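Local coordinates for cysteine desulfurase (Fervidobacterium islandicum, PDB 6A6E), which catalyses the PLP-dependent removal of sulfur from cysteine as the SufS desulfurase of the Suf sulfur-mobilising system, releasing alanine, at the interface of chains A and B. Coordinates in Å, arbitrary orientation; residue numbers count along the deposited sequence, not the author numbering. Chains: chain A/B, Cysteine desulfurase.

The interface of chains A and B. Residues chain A 42-43, 45, 235, 241; chain B 61, 63, 288.
The hydroxyl OG of A:Ser42 meets the phenol OH of B:Tyr61 at 2.5 Å across the dimer interface, in a hydrogen bond that either hydroxyl could donate. It illustrates how a homodimer may tie a residue of its cofactor pocket to the partner chain through a shared side-chain oxygen. The same OG bonds ring nitrogen ND1 of A:His235 at 2.7 Å and donates to the backbone O of A:His235 at 3.1 Å, the last from well above the carbonyl plane. With OG anti to the backbone N (chi1 -158°), A:Ser42 places this oxygen at the edge of the tyrosine ring, in its plane. OG1 of A:Thr43 reaches the A:His235 carbonyl from its opposite face, at 2.8 Å, so two hydroxyls clasp that oxygen. Because A:His235 belongs to the PLP pocket and precedes A:Lys236, the lysine that forms the Schiff base in this family, the clasp probably helps hold the cofactor site in shape. Over one face of the B:Tyr61 ring, offset toward its rim, sits CE of A:Lys45, 3.7 Å from the centroid in a CH-pi contact. The amine NZ of A:Lys45 donates to the backbone O of A:Thr43 at 2.9 Å, which probably helps hold CE over the rim of the ring. A phenylalanine in place of B:Tyr61 could still lie under the lysine, but would probably leave A:Ser42 OG without its mate from the other subunit and the ring freer to shift. The side chain of A:Thr241 points back against that of the tyrosine, its methyl CG2 at the rim of the ring, 3.6 Å from CE1 of B:Tyr61.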
# COMPACT_ATOMS: atom_id res chain seq x y z
N SER A 42 -10.11 -11.68 -6.52
CA SER A 42 -9.44 -11.77 -5.24
C SER A 42 -9.82 -13.05 -4.53
O SER A 42 -10.77 -13.73 -4.95
CB SER A 42 -9.72 -10.56 -4.34
OG SER A 42 -8.68 -10.41 -3.36
N THR A 43 -9.06 -13.43 -3.51
CA THR A 43 -9.35 -14.69 -2.80
C THR A 43 -9.83 -14.49 -1.39
O THR A 43 -9.63 -13.43 -0.75
CB THR A 43 -8.13 -15.61 -2.80
OG1 THR A 43 -7.01 -14.88 -2.27
CG2 THR A 43 -7.78 -16.10 -4.22
N LYS A 45 -10.07 -15.36 2.73
CA LYS A 45 -9.03 -15.35 3.75
C LYS A 45 -9.15 -16.48 4.76
O LYS A 45 -10.24 -16.88 5.18
CB LYS A 45 -9.00 -14.02 4.50
CG LYS A 45 -9.03 -12.76 3.61
CD LYS A 45 -8.05 -12.82 2.44
CE LYS A 45 -8.12 -11.59 1.56
NZ LYS A 45 -7.44 -11.91 0.27
N HIS A 235 -3.21 -10.30 -2.32
CA HIS A 235 -4.66 -10.55 -2.07
C HIS A 235 -5.21 -11.69 -2.94
O HIS A 235 -6.27 -12.23 -2.60
CB HIS A 235 -5.57 -9.31 -2.22
CG HIS A 235 -5.63 -8.77 -3.62
ND1 HIS A 235 -6.66 -9.06 -4.49
CD2 HIS A 235 -4.81 -7.91 -4.28
CE1 HIS A 235 -6.43 -8.46 -5.65
NE2 HIS A 235 -5.30 -7.76 -5.54
N THR A 241 -4.78 -7.46 1.84
CA THR A 241 -4.77 -6.44 0.83
C THR A 241 -3.65 -5.47 1.11
O THR A 241 -3.07 -5.45 2.19
CB THR A 241 -6.14 -5.67 0.73
OG1 THR A 241 -6.57 -5.23 2.01
CG2 THR A 241 -7.25 -6.60 0.20
N TYR B 61 -15.65 -9.95 2.33
CA TYR B 61 -14.51 -9.63 1.48
C TYR B 61 -14.65 -10.07 0.02
O TYR B 61 -15.11 -11.15 -0.21
CB TYR B 61 -13.24 -10.24 2.08
CG TYR B 61 -12.05 -9.92 1.22
CD1 TYR B 61 -11.39 -8.73 1.35
CD2 TYR B 61 -11.63 -10.79 0.26
CE1 TYR B 61 -10.35 -8.42 0.53
CE2 TYR B 61 -10.61 -10.48 -0.58
CZ TYR B 61 -9.96 -9.31 -0.43
OH TYR B 61 -8.92 -9.01 -1.25
N ASN B 63 -13.18 -8.29 -4.21
CA ASN B 63 -12.72 -7.10 -4.93
C ASN B 63 -13.95 -6.19 -5.28
O ASN B 63 -15.09 -6.67 -5.27
CB ASN B 63 -11.87 -7.47 -6.16
CG ASN B 63 -10.75 -6.45 -6.41
OD1 ASN B 63 -10.91 -5.28 -6.02
ND2 ASN B 63 -9.61 -6.88 -6.98
N GLN B 288 -6.65 -1.36 -4.24
CA GLN B 288 -6.14 -0.56 -3.15
C GLN B 288 -6.11 -1.42 -1.86
O GLN B 288 -6.41 -2.65 -1.84
CB GLN B 288 -7.03 0.70 -2.98
CG GLN B 288 -6.98 1.67 -4.14
CD GLN B 288 -5.57 2.03 -4.45
OE1 GLN B 288 -4.94 2.60 -3.64
NE2 GLN B 288 -5.07 1.67 -5.65